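Local coordinates for cell division inhibitor SulA (Pseudomonas aeruginosa, PDB 1OFU), which probably inhibits cell division as part of the SOS response, binding FtsZ in the presence of GTP and so blocking its polymerization, at residues 79-90 / 105-116. Numbering follows the deposited sequence.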
loop_
_atom_site.group_PDB
_atom_site.type_symbol
_atom_site.label_atom_id
_atom_site.label_comp_id
_atom_site.label_asym_id
_atom_site.label_seq_id
_atom_site.Cartn_x
_atom_site.Cartn_y
_atom_site.Cartn_z
ATOM N N LEU D 79 23.293 -5.590 3.378
ATOM C CA LEU D 79 22.817 -6.476 2.315
ATOM C C LEU D 79 23.573 -7.790 2.435
ATOM O O LEU D 79 22.989 -8.873 2.461
ATOM C CB LEU D 79 23.096 -5.860 0.941
ATOM C CG LEU D 79 22.207 -4.690 0.514
ATOM C CD1 LEU D 79 22.919 -3.849 -0.528
ATOM C CD2 LEU D 79 20.895 -5.227 -0.020
ATOM N N ARG D 80 24.890 -7.658 2.512
ATOM C CA ARG D 80 25.819 -8.775 2.628
ATOM C C ARG D 80 25.429 -9.747 3.746
ATOM O O ARG D 80 25.359 -10.956 3.531
ATOM C CB ARG D 80 27.209 -8.198 2.885
ATOM C CG ARG D 80 28.375 -9.129 2.716
ATOM C CD ARG D 80 29.639 -8.296 2.804
ATOM N NE ARG D 80 29.635 -7.246 1.787
ATOM C CZ ARG D 80 30.211 -6.056 1.931
ATOM N NH1 ARG D 80 30.157 -5.168 0.946
ATOM N NH2 ARG D 80 30.825 -5.745 3.064
ATOM N N LEU D 81 25.174 -9.202 4.935
ATOM C CA LEU D 81 24.800 -9.997 6.104
ATOM C C LEU D 81 23.522 -10.793 5.884
ATOM O O LEU D 81 23.238 -11.743 6.616
ATOM C CB LEU D 81 24.641 -9.087 7.327
ATOM C CG LEU D 81 25.900 -8.652 8.084
ATOM C CD1 LEU D 81 27.042 -8.369 7.136
ATOM C CD2 LEU D 81 25.571 -7.427 8.908
ATOM N N GLY D 82 22.746 -10.386 4.885
ATOM C CA GLY D 82 21.516 -11.087 4.556
ATOM C C GLY D 82 20.432 -11.150 5.611
ATOM O O GLY D 82 19.629 -12.087 5.630
ATOM N N ARG D 83 20.378 -10.155 6.485
ATOM C CA ARG D 83 19.357 -10.156 7.521
ATOM C C ARG D 83 18.138 -9.312 7.136
ATOM O O ARG D 83 17.132 -9.287 7.850
ATOM C CB ARG D 83 19.950 -9.652 8.839
ATOM C CG ARG D 83 19.405 -10.403 10.031
ATOM C CD ARG D 83 20.468 -11.239 10.721
ATOM N NE ARG D 83 21.515 -11.713 9.823
ATOM C CZ ARG D 83 22.524 -12.493 10.207
ATOM N NH1 ARG D 83 22.614 -12.892 11.471
ATOM N NH2 ARG D 83 23.458 -12.858 9.338
ATOM N N SER D 84 18.232 -8.629 6.000
ATOM C CA SER D 84 17.139 -7.786 5.519
ATOM C C SER D 84 16.669 -8.243 4.141
ATOM O O SER D 84 17.489 -8.555 3.283
ATOM C CB SER D 84 17.603 -6.335 5.415
ATOM O OG SER D 84 18.121 -5.868 6.647
ATOM N N HIS D 85 15.359 -8.292 3.927
ATOM C CA HIS D 85 14.854 -8.679 2.617
ATOM C C HIS D 85 15.121 -7.512 1.676
ATOM O O HIS D 85 15.322 -7.704 0.477
ATOM C CB HIS D 85 13.356 -8.999 2.665
ATOM C CG HIS D 85 12.502 -7.886 3.186
ATOM N ND1 HIS D 85 11.748 -8.003 4.335
ATOM C CD2 HIS D 85 12.266 -6.640 2.708
ATOM C CE1 HIS D 85 11.087 -6.878 4.543
ATOM N NE2 HIS D 85 11.385 -6.035 3.571
ATOM N N THR D 86 15.151 -6.302 2.233
ATOM C CA THR D 86 15.411 -5.101 1.441
ATOM C C THR D 86 16.213 -4.072 2.217
ATOM O O THR D 86 15.898 -3.772 3.371
ATOM C CB THR D 86 14.097 -4.404 1.008
ATOM O OG1 THR D 86 13.184 -5.375 0.502
ATOM C CG2 THR D 86 14.372 -3.378 -0.083
ATOM N N VAL D 87 17.242 -3.527 1.580
ATOM C CA VAL D 87 18.051 -2.487 2.200
ATOM C C VAL D 87 17.844 -1.251 1.330
ATOM O O VAL D 87 18.173 -1.258 0.148
ATOM C CB VAL D 87 19.554 -2.841 2.225
ATOM C CG1 VAL D 87 20.341 -1.664 2.757
ATOM C CG2 VAL D 87 19.796 -4.060 3.102
ATOM N N VAL D 88 17.282 -0.201 1.918
ATOM C CA VAL D 88 17.004 1.026 1.195
ATOM C C VAL D 88 18.030 2.118 1.448
ATOM O O VAL D 88 18.215 2.578 2.578
ATOM C CB VAL D 88 15.607 1.578 1.562
ATOM C CG1 VAL D 88 15.274 2.785 0.678
ATOM C CG2 VAL D 88 14.555 0.479 1.409
ATOM N N SER D 89 18.678 2.539 0.370
ATOM C CA SER D 89 19.693 3.578 0.421
ATOM C C SER D 89 19.136 4.856 -0.176
ATOM O O SER D 89 18.161 4.831 -0.936
ATOM C CB SER D 89 20.922 3.153 -0.391
ATOM O OG SER D 89 21.348 1.855 -0.028
ATOM N N TRP D 90 19.761 5.970 0.179
ATOM C CA TRP D 90 19.378 7.281 -0.331
ATOM C C TRP D 90 20.671 7.918 -0.808
ATOM O O TRP D 90 21.060 8.987 -0.346
ATOM C CB TRP D 90 18.745 8.133 0.772
ATOM C CG TRP D 90 17.277 7.906 0.929
ATOM C CD1 TRP D 90 16.262 8.595 0.318
ATOM C CD2 TRP D 90 16.653 6.889 1.718
ATOM N NE1 TRP D 90 15.042 8.067 0.682
ATOM C CE2 TRP D 90 15.254 7.020 1.541
ATOM C CE3 TRP D 90 17.139 5.882 2.561
ATOM C CZ2 TRP D 90 14.338 6.179 2.177
ATOM C CZ3 TRP D 90 16.229 5.046 3.194
ATOM C CH2 TRP D 90 14.842 5.201 2.999
ATOM N N ALA D 105 26.633 -7.202 -3.207
ATOM C CA ALA D 105 26.279 -7.375 -1.802
ATOM C C ALA D 105 24.874 -7.954 -1.662
ATOM O O ALA D 105 24.623 -8.796 -0.801
ATOM C CB ALA D 105 26.374 -6.038 -1.076
ATOM N N ALA D 106 23.966 -7.505 -2.525
ATOM C CA ALA D 106 22.585 -7.975 -2.502
ATOM C C ALA D 106 22.489 -9.457 -2.847
ATOM O O ALA D 106 21.730 -10.201 -2.223
ATOM C CB ALA D 106 21.734 -7.149 -3.475
ATOM N N GLN D 107 23.253 -9.883 -3.849
ATOM C CA GLN D 107 23.248 -11.285 -4.267
ATOM C C GLN D 107 23.755 -12.180 -3.136
ATOM O O GLN D 107 23.181 -13.230 -2.857
ATOM C CB GLN D 107 24.126 -11.468 -5.505
ATOM C CG GLN D 107 23.740 -10.565 -6.662
ATOM C CD GLN D 107 24.472 -10.910 -7.940
ATOM O OE1 GLN D 107 24.296 -11.994 -8.491
ATOM N NE2 GLN D 107 25.302 -9.986 -8.419
ATOM N N LEU D 108 24.829 -11.750 -2.486
ATOM C CA LEU D 108 25.404 -12.502 -1.379
ATOM C C LEU D 108 24.392 -12.710 -0.256
ATOM O O LEU D 108 24.337 -13.783 0.346
ATOM C CB LEU D 108 26.629 -11.772 -0.829
ATOM C CG LEU D 108 27.876 -11.730 -1.716
ATOM C CD1 LEU D 108 28.896 -10.752 -1.138
ATOM C CD2 LEU D 108 28.464 -13.131 -1.816
ATOM N N GLY D 109 23.585 -11.688 0.018
ATOM C CA GLY D 109 22.605 -11.800 1.085
ATOM C C GLY D 109 21.235 -12.285 0.657
ATOM O O GLY D 109 20.330 -12.395 1.491
ATOM N N GLN D 110 21.082 -12.600 -0.631
ATOM C CA GLN D 110 19.797 -13.048 -1.164
ATOM C C GLN D 110 18.763 -11.996 -0.801
ATOM O O GLN D 110 17.660 -12.313 -0.346
ATOM C CB GLN D 110 19.377 -14.392 -0.563
ATOM C CG GLN D 110 19.984 -15.617 -1.231
ATOM C CD GLN D 110 21.407 -15.886 -0.795
ATOM O OE1 GLN D 110 21.668 -16.172 0.378
ATOM N NE2 GLN D 110 22.341 -15.800 -1.737
ATOM N N ALA D 111 19.130 -10.737 -1.006
ATOM C CA ALA D 111 18.244 -9.628 -0.673
ATOM C C ALA D 111 18.156 -8.597 -1.794
ATOM O O ALA D 111 18.872 -8.683 -2.792
ATOM C CB ALA D 111 18.730 -8.967 0.603
ATOM N N GLN D 112 17.285 -7.609 -1.607
ATOM C CA GLN D 112 17.097 -6.562 -2.602
ATOM C C GLN D 112 17.711 -5.238 -2.190
ATOM O O GLN D 112 17.536 -4.780 -1.063
ATOM C CB GLN D 112 15.607 -6.347 -2.875
ATOM C CG GLN D 112 14.906 -7.493 -3.588
ATOM C CD GLN D 112 15.571 -7.861 -4.905
ATOM O OE1 GLN D 112 16.104 -7.002 -5.614
ATOM N NE2 GLN D 112 15.527 -9.144 -5.244
ATOM N N SER D 113 18.445 -4.626 -3.108
ATOM C CA SER D 113 19.046 -3.330 -2.842
ATOM C C SER D 113 18.179 -2.296 -3.572
ATOM O O SER D 113 17.952 -2.404 -4.779
ATOM C CB SER D 113 20.481 -3.290 -3.368
ATOM O OG SER D 113 20.997 -1.972 -3.319
ATOM N N LEU D 114 17.678 -1.312 -2.834
ATOM C CA LEU D 114 16.838 -0.275 -3.419
ATOM C C LEU D 114 17.375 1.096 -3.055
ATOM O O LEU D 114 17.463 1.446 -1.876
ATOM C CB LEU D 114 15.392 -0.406 -2.920
ATOM C CG LEU D 114 14.402 0.709 -3.306
ATOM C CD1 LEU D 114 14.197 0.737 -4.820
ATOM C CD2 LEU D 114 13.071 0.474 -2.602
ATOM N N ASN D 115 17.753 1.870 -4.067
ATOM C CA ASN D 115 18.244 3.204 -3.804
ATOM C C ASN D 115 17.152 4.183 -4.179
ATOM O O ASN D 115 16.471 4.014 -5.196
ATOM C CB ASN D 115 19.501 3.517 -4.608
ATOM C CG ASN D 115 20.207 4.754 -4.093
ATOM O OD1 ASN D 115 20.569 4.819 -2.921
ATOM N ND2 ASN D 115 20.401 5.746 -4.960
ATOM N N ILE D 116 16.986 5.204 -3.350
ATOM C CA ILE D 116 15.974 6.209 -3.582
ATOM C C ILE D 116 16.605 7.584 -3.720
ATOM O O ILE D 116 17.516 7.940 -2.978
ATOM C CB ILE D 116 14.934 6.190 -2.435
ATOM C CG1 ILE D 116 14.214 4.837 -2.461
ATOM C CG2 ILE D 116 13.946 7.365 -2.571
ATOM C CD1 ILE D 116 13.204 4.642 -1.360
HETATM O O HOH W 1 20.486 -0.300 -0.835
#
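Ile116 CB lies over one face of the Trp90 indole, a CH-pi contact 4.0 Å from the centroid of the five-membered ring, and its CG2 reaches Trp90 NE1, for which no hydrogen-bond partner is found. Val88 CG1, from the strand just before Trp90, meets the same face near its rim; Pro41, Pro42 and Leu45 also touch the indole. Trp90 and Ile116 run side by side, and Ile116, with CG1 beside its backbone N (chi1 -64°), presses CD1 against Val88 CG1 at a tight 3.4 Å. The Arg80 guanidinium approaches Ala105 CB obliquely and is salt-bridged to Glu77. Strands 86-89 and 112-116 run parallel, 21° apart, and five backbone hydrogen bonds link them and the preceding His85, alternating from Gln112 N to His85 O through to Ile116 N to Ser89 O; the one from Val87 N to Gln112 O is nearly straight at the carbonyl. Thr86, Val88, Gln112 and Leu114 point to one side of the sheet, where helix 13-28 packs on Thr86 and Leu114. Val87, Ser89, Ser113 and Asn115 point to the other. There a water donates to Val87 O (2.7 Å) and also bonds Ser89 OG and Ser113 OG, bridging the strands; Ser89 OG has a second partner in Ser75. Leu79 spreads over the same side, CD1 against Ser113 CB at 3.8 Å and CD2 near Ala106 CB. Where helices 68-80 and 96-109 end, Gly109 CA gives a CH...O contact to Leu79 O (3.3 Å). A Schellman motif at Gln110 then turns the chain into its strand. Strand 84-89, helix 96-109 and strand 112-118 form a beta-alpha-beta crossover, joining two adjacent inner strands of SulA's parallel sheet; Leu79 and Arg80, just ahead of it, belong to the FtsZ-binding region 78-83.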